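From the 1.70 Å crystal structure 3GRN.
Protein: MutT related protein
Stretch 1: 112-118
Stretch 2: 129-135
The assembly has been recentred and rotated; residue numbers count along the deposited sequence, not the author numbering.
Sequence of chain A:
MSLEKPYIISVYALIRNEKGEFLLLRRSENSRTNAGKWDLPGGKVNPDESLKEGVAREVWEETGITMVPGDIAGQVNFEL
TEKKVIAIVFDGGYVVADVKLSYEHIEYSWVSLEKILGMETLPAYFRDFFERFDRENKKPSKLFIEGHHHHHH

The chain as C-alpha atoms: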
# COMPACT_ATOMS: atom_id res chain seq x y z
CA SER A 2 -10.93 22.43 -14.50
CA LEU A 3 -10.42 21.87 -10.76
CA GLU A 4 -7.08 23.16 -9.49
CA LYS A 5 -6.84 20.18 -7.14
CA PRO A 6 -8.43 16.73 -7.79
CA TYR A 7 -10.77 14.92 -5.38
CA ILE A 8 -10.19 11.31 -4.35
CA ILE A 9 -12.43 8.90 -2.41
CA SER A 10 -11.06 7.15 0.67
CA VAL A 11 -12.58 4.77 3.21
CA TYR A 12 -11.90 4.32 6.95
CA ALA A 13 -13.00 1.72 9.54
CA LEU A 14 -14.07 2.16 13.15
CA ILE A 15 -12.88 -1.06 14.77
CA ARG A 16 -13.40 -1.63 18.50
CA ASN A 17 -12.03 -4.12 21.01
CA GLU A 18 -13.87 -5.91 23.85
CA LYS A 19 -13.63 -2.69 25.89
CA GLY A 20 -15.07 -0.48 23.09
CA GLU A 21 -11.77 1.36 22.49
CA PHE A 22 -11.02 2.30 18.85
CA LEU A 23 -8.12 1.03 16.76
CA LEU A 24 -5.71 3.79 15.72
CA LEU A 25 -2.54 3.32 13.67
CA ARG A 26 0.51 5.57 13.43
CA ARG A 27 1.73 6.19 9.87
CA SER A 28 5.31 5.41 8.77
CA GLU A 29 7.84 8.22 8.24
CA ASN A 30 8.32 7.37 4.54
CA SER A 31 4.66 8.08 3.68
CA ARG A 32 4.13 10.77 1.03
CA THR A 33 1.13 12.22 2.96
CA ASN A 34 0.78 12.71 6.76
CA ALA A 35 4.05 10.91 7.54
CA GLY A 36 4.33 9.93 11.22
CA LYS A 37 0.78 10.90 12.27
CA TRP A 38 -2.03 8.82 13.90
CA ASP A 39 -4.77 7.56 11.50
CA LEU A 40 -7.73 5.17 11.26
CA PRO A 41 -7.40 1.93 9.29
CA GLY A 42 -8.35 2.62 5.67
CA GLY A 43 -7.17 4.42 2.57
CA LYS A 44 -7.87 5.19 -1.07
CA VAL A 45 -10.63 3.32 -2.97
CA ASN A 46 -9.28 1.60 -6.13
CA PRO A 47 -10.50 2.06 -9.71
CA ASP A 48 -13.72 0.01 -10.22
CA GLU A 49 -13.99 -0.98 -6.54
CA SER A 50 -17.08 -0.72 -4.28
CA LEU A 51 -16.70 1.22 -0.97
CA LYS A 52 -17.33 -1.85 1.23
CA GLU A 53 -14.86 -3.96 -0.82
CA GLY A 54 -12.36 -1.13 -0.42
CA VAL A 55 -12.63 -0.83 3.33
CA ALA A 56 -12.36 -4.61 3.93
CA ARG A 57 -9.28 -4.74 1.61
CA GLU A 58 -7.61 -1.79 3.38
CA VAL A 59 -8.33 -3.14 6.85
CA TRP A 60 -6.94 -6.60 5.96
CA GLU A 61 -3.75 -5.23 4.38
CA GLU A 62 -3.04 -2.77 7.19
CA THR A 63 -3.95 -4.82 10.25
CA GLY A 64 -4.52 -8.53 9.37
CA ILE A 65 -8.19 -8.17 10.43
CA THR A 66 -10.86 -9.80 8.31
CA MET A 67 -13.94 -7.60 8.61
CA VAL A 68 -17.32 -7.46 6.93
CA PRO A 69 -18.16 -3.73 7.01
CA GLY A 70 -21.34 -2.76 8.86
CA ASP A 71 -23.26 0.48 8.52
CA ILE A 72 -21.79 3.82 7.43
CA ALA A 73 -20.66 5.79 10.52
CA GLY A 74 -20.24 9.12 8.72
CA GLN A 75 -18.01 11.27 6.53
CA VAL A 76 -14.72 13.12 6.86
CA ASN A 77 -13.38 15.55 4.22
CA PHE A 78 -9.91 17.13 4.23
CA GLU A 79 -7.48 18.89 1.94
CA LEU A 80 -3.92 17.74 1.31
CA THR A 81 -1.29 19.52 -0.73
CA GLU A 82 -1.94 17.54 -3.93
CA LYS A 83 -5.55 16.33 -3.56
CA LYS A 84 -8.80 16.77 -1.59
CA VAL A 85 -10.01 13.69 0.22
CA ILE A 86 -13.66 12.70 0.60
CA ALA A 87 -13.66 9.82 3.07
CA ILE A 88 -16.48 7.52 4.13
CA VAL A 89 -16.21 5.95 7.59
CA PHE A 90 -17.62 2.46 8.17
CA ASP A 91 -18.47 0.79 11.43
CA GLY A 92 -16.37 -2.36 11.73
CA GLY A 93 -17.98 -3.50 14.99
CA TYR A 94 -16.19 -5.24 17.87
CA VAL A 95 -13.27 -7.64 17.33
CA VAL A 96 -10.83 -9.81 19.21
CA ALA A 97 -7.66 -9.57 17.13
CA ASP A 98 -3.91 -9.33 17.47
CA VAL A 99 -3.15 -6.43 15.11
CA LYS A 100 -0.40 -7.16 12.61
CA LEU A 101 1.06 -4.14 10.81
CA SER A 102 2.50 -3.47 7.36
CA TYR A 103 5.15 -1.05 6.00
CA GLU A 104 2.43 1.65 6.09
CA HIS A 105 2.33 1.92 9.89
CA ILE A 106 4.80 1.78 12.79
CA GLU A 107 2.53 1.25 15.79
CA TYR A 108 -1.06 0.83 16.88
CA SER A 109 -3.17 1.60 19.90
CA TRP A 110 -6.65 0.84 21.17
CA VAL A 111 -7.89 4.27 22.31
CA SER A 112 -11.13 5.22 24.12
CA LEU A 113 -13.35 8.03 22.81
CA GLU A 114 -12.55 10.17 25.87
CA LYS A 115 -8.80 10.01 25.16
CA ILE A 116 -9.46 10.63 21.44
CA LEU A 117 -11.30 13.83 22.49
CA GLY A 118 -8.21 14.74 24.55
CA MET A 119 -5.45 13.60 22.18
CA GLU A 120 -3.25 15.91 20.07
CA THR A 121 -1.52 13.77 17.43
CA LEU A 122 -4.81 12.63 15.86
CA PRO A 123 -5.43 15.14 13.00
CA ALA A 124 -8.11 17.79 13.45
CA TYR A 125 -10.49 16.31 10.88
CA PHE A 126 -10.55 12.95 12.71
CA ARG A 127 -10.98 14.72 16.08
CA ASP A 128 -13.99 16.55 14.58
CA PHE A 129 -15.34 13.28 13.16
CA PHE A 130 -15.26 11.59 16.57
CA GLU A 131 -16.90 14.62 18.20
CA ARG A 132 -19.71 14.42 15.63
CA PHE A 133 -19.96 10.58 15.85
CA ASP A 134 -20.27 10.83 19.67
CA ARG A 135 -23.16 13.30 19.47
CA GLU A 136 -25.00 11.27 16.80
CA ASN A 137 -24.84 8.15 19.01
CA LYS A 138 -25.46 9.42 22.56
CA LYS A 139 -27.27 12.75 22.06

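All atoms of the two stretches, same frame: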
# COMPACT_ATOMS: atom_id res chain seq x y z
N SER A 112 -9.74 4.88 23.80
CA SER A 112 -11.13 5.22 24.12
C SER A 112 -11.49 6.57 23.52
O SER A 112 -10.62 7.40 23.26
CB SER A 112 -11.37 5.26 25.64
OG SER A 112 -10.64 6.32 26.22
N LEU A 113 -12.79 6.77 23.31
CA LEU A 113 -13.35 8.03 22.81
C LEU A 113 -12.93 9.24 23.64
O LEU A 113 -12.55 10.26 23.07
CB LEU A 113 -14.87 7.94 22.75
CG LEU A 113 -15.65 9.14 22.20
CD1 LEU A 113 -15.32 9.38 20.72
CD2 LEU A 113 -17.11 8.87 22.38
N GLU A 114 -13.00 9.11 24.96
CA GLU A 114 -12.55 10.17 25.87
C GLU A 114 -11.12 10.61 25.58
O GLU A 114 -10.86 11.81 25.47
CB GLU A 114 -12.67 9.72 27.33
CG GLU A 114 -12.47 10.85 28.34
CD GLU A 114 -11.98 10.38 29.70
OE1 GLU A 114 -12.07 11.17 30.66
OE2 GLU A 114 -11.49 9.22 29.81
N LYS A 115 -10.19 9.66 25.44
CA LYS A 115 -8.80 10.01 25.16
C LYS A 115 -8.63 10.57 23.75
O LYS A 115 -7.79 11.44 23.53
CB LYS A 115 -7.83 8.84 25.38
CG LYS A 115 -8.04 7.97 26.62
CD LYS A 115 -7.79 8.69 27.94
CE LYS A 115 -8.04 7.73 29.10
NZ LYS A 115 -8.41 8.45 30.35
N ILE A 116 -9.42 10.06 22.79
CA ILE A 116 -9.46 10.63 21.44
C ILE A 116 -9.85 12.12 21.48
O ILE A 116 -9.20 12.97 20.85
CB ILE A 116 -10.39 9.82 20.48
CG1 ILE A 116 -9.79 8.44 20.15
CG2 ILE A 116 -10.64 10.60 19.20
CD1 ILE A 116 -10.76 7.46 19.46
N LEU A 117 -10.90 12.44 22.24
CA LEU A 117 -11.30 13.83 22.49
C LEU A 117 -10.48 14.38 23.67
O LEU A 117 -11.04 14.75 24.71
CB LEU A 117 -12.80 13.90 22.75
CG LEU A 117 -13.74 13.18 21.78
CD1 LEU A 117 -15.16 13.07 22.34
CD2 LEU A 117 -13.76 13.84 20.40
N GLY A 118 -9.16 14.41 23.50
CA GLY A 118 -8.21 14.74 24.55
C GLY A 118 -6.80 14.47 24.06
O GLY A 118 -5.82 14.75 24.75
N PHE A 129 -14.50 14.43 13.49
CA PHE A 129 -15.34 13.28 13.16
C PHE A 129 -15.84 12.59 14.42
O PHE A 129 -17.03 12.28 14.52
CB PHE A 129 -14.64 12.24 12.27
CG PHE A 129 -15.42 10.95 12.15
CD1 PHE A 129 -16.46 10.84 11.24
CD2 PHE A 129 -15.17 9.86 13.01
CE1 PHE A 129 -17.23 9.69 11.15
CE2 PHE A 129 -15.92 8.70 12.93
CZ PHE A 129 -16.95 8.61 12.00
N PHE A 130 -14.92 12.30 15.34
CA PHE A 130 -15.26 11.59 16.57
C PHE A 130 -16.17 12.42 17.47
O PHE A 130 -17.03 11.87 18.14
CB PHE A 130 -14.03 11.16 17.33
CG PHE A 130 -13.44 9.88 16.83
CD1 PHE A 130 -14.00 8.65 17.19
CD2 PHE A 130 -12.31 9.88 15.99
CE1 PHE A 130 -13.44 7.46 16.75
CE2 PHE A 130 -11.75 8.69 15.55
CZ PHE A 130 -12.32 7.48 15.93
N GLU A 131 -16.01 13.74 17.45
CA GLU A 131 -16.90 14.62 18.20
C GLU A 131 -18.32 14.57 17.65
O GLU A 131 -19.29 14.51 18.41
CB GLU A 131 -16.36 16.06 18.19
CG GLU A 131 -16.40 16.75 19.56
CD GLU A 131 -17.75 16.65 20.26
OE1 GLU A 131 -18.74 17.19 19.73
OE2 GLU A 131 -17.81 16.03 21.35
N ARG A 132 -18.44 14.54 16.33
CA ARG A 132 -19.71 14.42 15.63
C ARG A 132 -20.33 13.02 15.81
O ARG A 132 -21.51 12.90 16.10
CB ARG A 132 -19.48 14.77 14.14
CG ARG A 132 -20.64 14.58 13.20
CD ARG A 132 -20.33 15.22 11.82
NE ARG A 132 -19.18 14.62 11.11
CZ ARG A 132 -17.99 15.21 10.97
NH1 ARG A 132 -17.77 16.41 11.49
NH2 ARG A 132 -17.00 14.60 10.32
N PHE A 133 -19.52 11.97 15.65
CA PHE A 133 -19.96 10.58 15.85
C PHE A 133 -20.55 10.37 17.26
O PHE A 133 -21.59 9.74 17.41
CB PHE A 133 -18.78 9.63 15.63
CG PHE A 133 -19.13 8.18 15.76
CD1 PHE A 133 -19.85 7.53 14.76
CD2 PHE A 133 -18.71 7.45 16.88
CE1 PHE A 133 -20.16 6.17 14.87
CE2 PHE A 133 -19.01 6.10 17.00
CZ PHE A 133 -19.74 5.46 16.00
N ASP A 134 -19.86 10.92 18.26
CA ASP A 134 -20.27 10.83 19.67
C ASP A 134 -21.65 11.45 19.90
O ASP A 134 -22.50 10.86 20.59
CB ASP A 134 -19.22 11.52 20.56
CG ASP A 134 -19.55 11.45 22.05
OD1 ASP A 134 -20.02 10.40 22.54
OD2 ASP A 134 -19.30 12.46 22.75
N ARG A 135 -21.88 12.62 19.32
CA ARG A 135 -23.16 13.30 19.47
C ARG A 135 -24.30 12.63 18.68
O ARG A 135 -25.45 12.68 19.10
CB ARG A 135 -23.04 14.81 19.19
CG ARG A 135 -23.34 15.26 17.77
CD ARG A 135 -23.41 16.78 17.68
NE ARG A 135 -22.08 17.38 17.60
CZ ARG A 135 -21.50 17.77 16.47
NH1 ARG A 135 -22.13 17.63 15.31
NH2 ARG A 135 -20.28 18.30 16.50

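Residues 113–116 form a short helix that lies against one side of the longer helix containing residues 129–135. The backbones stay well apart, with CA atoms 7.4 Å apart for Leu113 and Phe130 and 7.1 Å for Leu117 and Glu131, so side chains fill the gap. No hydrogen bond crosses it; the contact, burying 306 Å², is mainly apolar.

Phe130 is central. Its m rotamer (chi1 -83°) brings the ring to Leu113 and Ile116. Ile116, in the m,t rotamer, places CD1 over one ring face, 3.9 Å from the Phe130 ring centroid and 16° off the normal, a CH-pi contact; its CG2 lies 3.7 Å from Phe130 CD2. The CA-to-CB bond of Leu113 points sideways, but the t,p conformation carries its methyls across: CD1 packs 3.8 Å from Phe130 CD1, while CD2 lies 3.3 Å from Asp134 OD1, a close contact without hydrogen bonding. Leu117, m,t, has left helical phi/psi yet still directs CD2 to the backbone of the second helix, 3.7 Å from Glu131 N.

None of the polar bonds crosses between the stretches; several lie within one stretch, while Arg132 bonds to partners elsewhere in the structure. Ser112, chi1 p, caps the first helix through a weak bond from Lys115 N to Ser112 OG (3.5 Å). Lys115 NZ forms a salt bridge with Glu114 OE2 (3.2 Å), and Arg135 NH2 a long one with Glu131 OE1 (3.7 Å).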